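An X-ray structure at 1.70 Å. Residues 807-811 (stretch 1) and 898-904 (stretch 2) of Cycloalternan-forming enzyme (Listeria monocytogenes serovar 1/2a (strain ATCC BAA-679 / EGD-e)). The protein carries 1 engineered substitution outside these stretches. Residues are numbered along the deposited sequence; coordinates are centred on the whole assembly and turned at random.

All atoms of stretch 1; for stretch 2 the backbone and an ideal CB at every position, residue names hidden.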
# COMPACT_ATOMS: atom_id res chain seq x y z
N THR A 807 -0.40 -29.12 -6.65
CA THR A 807 0.22 -30.36 -7.16
C THR A 807 -0.76 -31.51 -6.94
O THR A 807 -1.82 -31.32 -6.35
CB THR A 807 1.51 -30.71 -6.40
OG1 THR A 807 1.17 -31.09 -5.05
CG2 THR A 807 2.49 -29.54 -6.39
N ASP A 808 -0.39 -32.72 -7.38
CA ASP A 808 -1.17 -33.90 -7.04
C ASP A 808 -1.25 -34.20 -5.54
O ASP A 808 -2.01 -35.09 -5.12
CB ASP A 808 -0.62 -35.14 -7.77
CG ASP A 808 -1.01 -35.18 -9.23
OD1 ASP A 808 -1.73 -34.28 -9.71
OD2 ASP A 808 -0.60 -36.13 -9.92
N GLY A 809 -0.44 -33.52 -4.74
CA GLY A 809 -0.49 -33.64 -3.28
C GLY A 809 -1.65 -32.87 -2.66
O GLY A 809 -2.12 -33.20 -1.57
N TYR A 810 -2.11 -31.83 -3.35
CA TYR A 810 -3.29 -31.05 -2.96
C TYR A 810 -3.21 -30.38 -1.56
O TYR A 810 -4.24 -30.07 -0.96
CB TYR A 810 -4.56 -31.91 -3.10
CG TYR A 810 -5.06 -32.04 -4.52
CD1 TYR A 810 -5.74 -30.97 -5.13
CD2 TYR A 810 -4.88 -33.21 -5.25
CE1 TYR A 810 -6.21 -31.07 -6.43
CE2 TYR A 810 -5.36 -33.32 -6.56
CZ TYR A 810 -6.02 -32.25 -7.14
OH TYR A 810 -6.49 -32.37 -8.43
N GLN A 811 -2.00 -30.17 -1.05
CA GLN A 811 -1.84 -29.41 0.19
C GLN A 811 -1.20 -28.06 -0.11
O GLN A 811 -0.42 -27.94 -1.04
CB GLN A 811 -0.96 -30.17 1.19
CG GLN A 811 -1.52 -31.55 1.57
CD GLN A 811 -2.71 -31.47 2.53
OE1 GLN A 811 -2.66 -30.73 3.51
NE2 GLN A 811 -3.79 -32.24 2.26
N UNK A 898 -8.52 -43.36 -2.26
CA UNK A 898 -7.20 -42.78 -1.97
C UNK A 898 -6.94 -41.57 -2.85
O UNK A 898 -7.51 -41.44 -3.95
CB UNK A 898 -6.10 -43.82 -2.17
N UNK A 899 -6.04 -40.71 -2.39
CA UNK A 899 -5.53 -39.63 -3.22
C UNK A 899 -4.98 -40.10 -4.58
O UNK A 899 -5.21 -39.44 -5.59
CB UNK A 899 -4.43 -38.89 -2.46
N UNK A 900 -4.31 -41.26 -4.61
CA UNK A 900 -3.82 -41.88 -5.85
C UNK A 900 -4.94 -42.12 -6.87
O UNK A 900 -4.80 -41.75 -8.04
CB UNK A 900 -3.13 -43.21 -5.53
N UNK A 901 -6.03 -42.73 -6.41
CA UNK A 901 -7.19 -43.05 -7.24
C UNK A 901 -7.84 -41.78 -7.76
O UNK A 901 -8.21 -41.69 -8.93
CB UNK A 901 -8.21 -43.88 -6.45
N UNK A 902 -7.95 -40.79 -6.87
CA UNK A 902 -8.46 -39.47 -7.22
C UNK A 902 -7.66 -38.82 -8.33
O UNK A 902 -8.25 -38.25 -9.26
CB UNK A 902 -8.46 -38.56 -5.99
N UNK A 903 -6.34 -38.87 -8.22
CA UNK A 903 -5.46 -38.30 -9.24
C UNK A 903 -5.61 -38.99 -10.60
O UNK A 903 -5.63 -38.32 -11.64
CB UNK A 903 -4.00 -38.39 -8.78
N UNK A 904 -5.75 -40.31 -10.58
CA UNK A 904 -5.94 -41.12 -11.80
C UNK A 904 -7.32 -40.94 -12.48
O UNK A 904 -7.43 -41.05 -13.71
CB UNK A 904 -5.75 -42.60 -11.45

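Stretch 1 folds as a type I beta turn from Thr807 to Tyr810, closed by Tyr810 N to Thr807 O at 3.1 Å. It offers stretch 2 the carbonyl oxygens of Asp808 and Gly809 and the ring of Tyr810. In stretch 2, 899-904 are helical and one side of them meets this turn.

Position 898 has an extended backbone, phi/psi -129/157, and stands right before the helix. Its ideal CB has nothing of stretch 1 within 5.5 Å. A helix start leaves amide groups without partners, so Ser, Thr, Asp or Asn would suit. The residue is Thr898. Its OG1 accepts from the backbone N of position 901 at 3.1 Å, a capping bond.

Position 899 is helical and its CA-to-CB bond points toward stretch 1. The ideal CB is 5.2 Å from Asp808 O, with the Tyr810 ring further along. There is room for a medium-sized apolar side chain, such as Leu, Ile or Met. The residue is Leu899, with chi1 t and chi2 p. Its CD1 meets Tyr810 CD2 at 4.0 Å. Its CD2 lies 3.7 Å from Asp808 O and also 3.7 Å from Gly809 O. The two methyls thus reach both the ring and the backbone of the turn.

Position 900 points away, and stretch 1 sets no demand on it. Many polar residues would serve. It is Asp900, in the first turn of the helix, where a negative charge generally suits the helix dipole. Its side chain makes no contact with stretch 1.

Position 901 is out of reach of stretch 1. A small helix former is one of many choices. The residue is Ala901, whose backbone N serves the cap.

Position 902 points toward stretch 1, but its ideal CB has nothing of it within 5.5 Å. The Tyr810 ring lies beyond CB, so a side chain that extends well past it is needed: Phe, Tyr, Met or Leu. The residue is Phe902, chi1 t. Its edge turns toward the face of Tyr810 in an offset edge-to-face pair, with centroids 5.7 Å apart and planes at 71°. Phe902 CE2 approaches Tyr810 CE2 at 3.8 Å.

Position 903 points toward stretch 1 and is the register partner of Asp808, CA to CA 6.5 Å. The ideal CB is 4.2 Å from Asp808 OD2. The carbonyl of Asp808 is an acceptor within reach, so a side chain carrying a donor two or more bonds past CB fits: Asn, Gln, Lys or Arg. The residue is Asn903, chi1 m. Asn903 ND2 donates to Asp808 O at 3.0 Å with an angle of 161°, the only direct hydrogen bond between the stretches. Asn903 OD1 lies at the edge of the Tyr810 ring, 3.2 Å from Tyr810 CE2. A water donates to Asn903 OD1 at 2.8 Å and is hydrogen-bonded to Tyr810 OH at 2.7 Å. The amide therefore uses both its ends.

Position 904 is out of reach, and polar or charged residues would suit. It is Glu904.

Stretch 2 (898-904) TLDAFNE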
# COMPACT_ATOMS: atom_id res chain seq x y z
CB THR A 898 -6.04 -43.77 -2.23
OG1 THR A 898 -5.95 -44.06 -3.64
CG2 THR A 898 -6.19 -45.06 -1.43
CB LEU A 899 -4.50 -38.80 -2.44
CG LEU A 899 -4.19 -37.39 -2.96
CD1 LEU A 899 -5.46 -36.61 -3.26
CD2 LEU A 899 -3.30 -36.64 -1.98
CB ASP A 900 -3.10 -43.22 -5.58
CG ASP A 900 -1.68 -43.03 -5.05
OD1 ASP A 900 -1.23 -41.88 -4.87
OD2 ASP A 900 -1.01 -44.06 -4.81
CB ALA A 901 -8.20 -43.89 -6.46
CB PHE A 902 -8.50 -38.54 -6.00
CG PHE A 902 -9.11 -37.21 -6.30
CD1 PHE A 902 -10.50 -37.08 -6.43
CD2 PHE A 902 -8.31 -36.07 -6.47
CE1 PHE A 902 -11.08 -35.85 -6.72
CE2 PHE A 902 -8.88 -34.85 -6.78
CZ PHE A 902 -10.27 -34.73 -6.90
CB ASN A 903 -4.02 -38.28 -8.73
CG ASN A 903 -3.77 -37.13 -7.74
OD1 ASN A 903 -4.25 -36.03 -7.95
ND2 ASN A 903 -3.03 -37.40 -6.68
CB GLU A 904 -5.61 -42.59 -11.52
CG GLU A 904 -4.10 -42.83 -11.42
CD GLU A 904 -3.71 -44.21 -10.91
OE1 GLU A 904 -3.68 -44.42 -9.66
OE2 GLU A 904 -3.39 -45.08 -11.75
O HOH W 1 -5.76 -34.57 -9.85
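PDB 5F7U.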